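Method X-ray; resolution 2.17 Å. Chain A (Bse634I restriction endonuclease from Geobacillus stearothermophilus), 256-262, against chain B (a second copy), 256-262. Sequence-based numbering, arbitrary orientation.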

ATOM      1  N   ALA A 256       3.422 -14.150  -6.602  1.00 16.64           N
ATOM      2  CA  ALA A 256       4.116 -13.015  -7.196  1.00 17.15           C
ATOM      3  C   ALA A 256       4.488 -12.179  -5.982  1.00 17.00           C
ATOM      4  O   ALA A 256       3.614 -11.813  -5.193  1.00 16.63           O
ATOM      5  CB  ALA A 256       3.176 -12.247  -8.106  1.00 17.66           C
ATOM      6  N   THR A 257       5.778 -11.889  -5.827  1.00 16.94           N
ATOM      7  CA  THR A 257       6.256 -11.149  -4.664  1.00 17.49           C
ATOM      8  C   THR A 257       5.643  -9.771  -4.420  1.00 17.63           C
ATOM      9  O   THR A 257       5.445  -9.396  -3.265  1.00 18.57           O
ATOM     10  CB  THR A 257       7.813 -11.044  -4.663  1.00 17.30           C
ATOM     11  OG1 THR A 257       8.271 -10.457  -5.886  1.00 19.22           O
ATOM     12  CG2 THR A 257       8.437 -12.427  -4.529  1.00 17.11           C
ATOM     13  N   HIS A 258       5.319  -9.019  -5.472  1.00 17.44           N
ATOM     14  CA  HIS A 258       4.737  -7.687  -5.271  1.00 18.61           C
ATOM     15  C   HIS A 258       3.308  -7.794  -4.784  1.00 20.70           C
ATOM     16  O   HIS A 258       2.668  -6.792  -4.478  1.00 22.40           O
ATOM     17  CB  HIS A 258       4.749  -6.861  -6.566  1.00 17.37           C
ATOM     18  CG  HIS A 258       3.761  -7.314  -7.595  1.00 15.42           C
ATOM     19  ND1 HIS A 258       4.037  -8.314  -8.510  1.00 15.18           N
ATOM     20  CD2 HIS A 258       2.497  -6.916  -7.853  1.00 14.21           C
ATOM     21  CE1 HIS A 258       2.986  -8.506  -9.280  1.00 13.86           C
ATOM     22  NE2 HIS A 258       2.034  -7.670  -8.903  1.00 14.48           N
ATOM     23  N   THR A 259       2.835  -9.029  -4.700  1.00 21.80           N
ATOM     24  CA  THR A 259       1.476  -9.355  -4.299  1.00 24.00           C
ATOM     25  C   THR A 259       1.280  -9.583  -2.800  1.00 24.23           C
ATOM     26  O   THR A 259       0.158  -9.488  -2.302  1.00 25.59           O
ATOM     27  CB  THR A 259       1.008 -10.617  -5.075  1.00 24.54           C
ATOM     28  OG1 THR A 259       0.508 -10.230  -6.362  1.00 25.75           O
ATOM     29  CG2 THR A 259      -0.044 -11.368  -4.319  1.00 26.80           C
ATOM     30  N   ILE A 260       2.359  -9.867  -2.079  1.00 22.71           N
ATOM     31  CA  ILE A 260       2.242 -10.133  -0.655  1.00 22.25           C
ATOM     32  C   ILE A 260       2.546  -8.957   0.272  1.00 24.23           C
ATOM     33  O   ILE A 260       2.650  -9.136   1.488  1.00 24.56           O
ATOM     34  CB  ILE A 260       3.144 -11.309  -0.240  1.00 20.56           C
ATOM     35  CG1 ILE A 260       4.613 -10.952  -0.457  1.00 19.50           C
ATOM     36  CG2 ILE A 260       2.792 -12.541  -1.051  1.00 20.52           C
ATOM     37  CD1 ILE A 260       5.541 -11.930   0.194  1.00 20.22           C
ATOM     38  N   VAL A 261       2.681  -7.755  -0.274  1.00 25.08           N
ATOM     39  CA  VAL A 261       2.984  -6.623   0.582  1.00 26.59           C
ATOM     40  C   VAL A 261       1.784  -5.777   0.972  1.00 28.71           C
ATOM     41  O   VAL A 261       1.793  -5.147   2.018  1.00 32.94           O
ATOM     42  CB  VAL A 261       4.080  -5.721  -0.014  1.00 25.93           C
ATOM     43  CG1 VAL A 261       5.413  -6.446   0.062  1.00 26.77           C
ATOM     44  CG2 VAL A 261       3.758  -5.349  -1.443  1.00 26.16           C
ATOM     45  N   ASN A 262       0.737  -5.764   0.165  1.00 27.40           N
ATOM     46  CA  ASN A 262      -0.438  -4.994   0.531  1.00 26.40           C
ATOM     47  C   ASN A 262      -1.647  -5.929   0.628  1.00 25.11           C
ATOM     48  O   ASN A 262      -1.922  -6.720  -0.276  1.00 24.62           O
ATOM     49  CB  ASN A 262      -0.650  -3.872  -0.486  1.00 29.32           C
ATOM     50  CG  ASN A 262      -2.080  -3.376  -0.531  1.00 31.63           C
ATOM     51  OD1 ASN A 262      -2.712  -3.150   0.506  1.00 31.81           O
ATOM     52  ND2 ASN A 262      -2.600  -3.196  -1.749  1.00 32.65           N
TER
ATOM     53  N   ALA B 256      13.916  -4.707  -6.738  1.00 14.36           N
ATOM     54  CA  ALA B 256      13.070  -5.701  -6.097  1.00 13.57           C
ATOM     55  C   ALA B 256      11.674  -5.392  -6.638  1.00 14.07           C
ATOM     56  O   ALA B 256      11.187  -4.278  -6.470  1.00 15.09           O
ATOM     57  CB  ALA B 256      13.119  -5.512  -4.585  1.00 13.83           C
ATOM     58  N   THR B 257      11.033  -6.356  -7.291  1.00 14.32           N
ATOM     59  CA  THR B 257       9.714  -6.114  -7.878  1.00 16.37           C
ATOM     60  C   THR B 257       8.620  -5.610  -6.939  1.00 16.97           C
ATOM     61  O   THR B 257       7.721  -4.871  -7.366  1.00 17.20           O
ATOM     62  CB  THR B 257       9.169  -7.367  -8.623  1.00 16.32           C
ATOM     63  OG1 THR B 257       8.945  -8.434  -7.697  1.00 17.12           O
ATOM     64  CG2 THR B 257      10.149  -7.824  -9.682  1.00 15.55           C
ATOM     65  N   HIS B 258       8.675  -5.992  -5.668  1.00 17.82           N
ATOM     66  CA  HIS B 258       7.642  -5.533  -4.748  1.00 18.17           C
ATOM     67  C   HIS B 258       7.787  -4.053  -4.408  1.00 19.45           C
ATOM     68  O   HIS B 258       6.867  -3.443  -3.855  1.00 22.14           O
ATOM     69  CB  HIS B 258       7.622  -6.374  -3.454  1.00 15.42           C
ATOM     70  CG  HIS B 258       8.800  -6.162  -2.558  1.00 14.87           C
ATOM     71  ND1 HIS B 258       9.992  -6.835  -2.713  1.00 14.50           N
ATOM     72  CD2 HIS B 258       8.978  -5.328  -1.499  1.00 14.20           C
ATOM     73  CE1 HIS B 258      10.852  -6.427  -1.796  1.00 14.03           C
ATOM     74  NE2 HIS B 258      10.261  -5.511  -1.047  1.00 14.14           N
ATOM     75  N   THR B 259       8.923  -3.459  -4.757  1.00 18.61           N
ATOM     76  CA  THR B 259       9.137  -2.061  -4.429  1.00 18.77           C
ATOM     77  C   THR B 259       8.743  -1.064  -5.509  1.00 20.34           C
ATOM     78  O   THR B 259       8.909   0.137  -5.307  1.00 22.79           O
ATOM     79  CB  THR B 259      10.611  -1.788  -4.041  1.00 18.82           C
ATOM     80  OG1 THR B 259      11.459  -1.958  -5.182  1.00 18.30           O
ATOM     81  CG2 THR B 259      11.056  -2.741  -2.937  1.00 17.72           C
ATOM     82  N   ILE B 260       8.223  -1.532  -6.647  1.00 18.93           N
ATOM     83  CA  ILE B 260       7.847  -0.590  -7.704  1.00 19.13           C
ATOM     84  C   ILE B 260       6.350  -0.372  -7.875  1.00 20.56           C
ATOM     85  O   ILE B 260       5.920   0.229  -8.861  1.00 21.43           O
ATOM     86  CB  ILE B 260       8.426  -0.983  -9.096  1.00 17.57           C
ATOM     87  CG1 ILE B 260       7.781  -2.273  -9.611  1.00 17.16           C
ATOM     88  CG2 ILE B 260       9.937  -1.132  -9.011  1.00 16.51           C
ATOM     89  CD1 ILE B 260       8.168  -2.597 -11.063  1.00 15.90           C
ATOM     90  N   VAL B 261       5.552  -0.842  -6.922  1.00 20.83           N
ATOM     91  CA  VAL B 261       4.117  -0.670  -7.022  1.00 22.76           C
ATOM     92  C   VAL B 261       3.554   0.349  -6.029  1.00 25.07           C
ATOM     93  O   VAL B 261       2.390   0.718  -6.120  1.00 28.17           O
ATOM     94  CB  VAL B 261       3.400  -2.024  -6.867  1.00 22.65           C
ATOM     95  CG1 VAL B 261       3.879  -2.975  -7.967  1.00 23.43           C
ATOM     96  CG2 VAL B 261       3.682  -2.621  -5.504  1.00 22.65           C
ATOM     97  N   ASN B 262       4.380   0.819  -5.099  1.00 24.54           N
ATOM     98  CA  ASN B 262       3.944   1.806  -4.109  1.00 24.98           C
ATOM     99  C   ASN B 262       4.973   2.938  -4.058  1.00 22.47           C
ATOM    100  O   ASN B 262       6.132   2.720  -3.722  1.00 20.40           O
ATOM    101  CB  ASN B 262       3.806   1.126  -2.741  1.00 28.90           C
ATOM    102  CG  ASN B 262       3.415   2.093  -1.614  1.00 32.41           C
ATOM    103  OD1 ASN B 262       3.332   1.688  -0.448  1.00 34.70           O
ATOM    104  ND2 ASN B 262       3.180   3.360  -1.952  1.00 31.89           N
TER
HETATM  105  O   HOH W   1      10.061  -8.516  -4.669  1.00 18.87           O
HETATM  106  O   HOH W   2       6.317  -9.381  -8.180  1.00 15.26           O

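Two copies of the same short 3-10 turn meet at their histidines, with the CA atoms of His A258 and His B258 3.7 Å apart. His A258 and His B258 cover the most surface, and CA of His A258 also lies 3.7 Å from CB of His B258, in van der Waals contact. Each CB points sideways, and with chi1 in the p well, each imidazole has its CD2 near a valine of the partner chain and its ND1 on a water. The valine contacts are oblique and nonpolar: CD2 of His A258 is 4.2 Å from CG1 of Val B261, and CG1 of Val A261 is 4.0 Å from CD2 of His B258. Thr A257 and Thr B257 each direct CA-to-CB toward the other stretch, and OG1 of Thr A257 stands 2.8 Å from OG1 of Thr B257. Two waters tie this pair to the histidines. Water 1 accepts from N of His B258 (3.0 Å) and also hydrogen-bonds ND1 of His B258 (2.6 Å) and OG1 of Thr A257 (2.9 Å). Water 2 repeats the pattern, accepting from N of His A258 (2.9 Å) and bonding ND1 of His A258 (2.5 Å) and OG1 of Thr B257 (2.8 Å). Each water thus links a histidine of one chain to the threonine of the other, so polar bridging and nonpolar packing share one small contact, burying 278 Å² in total.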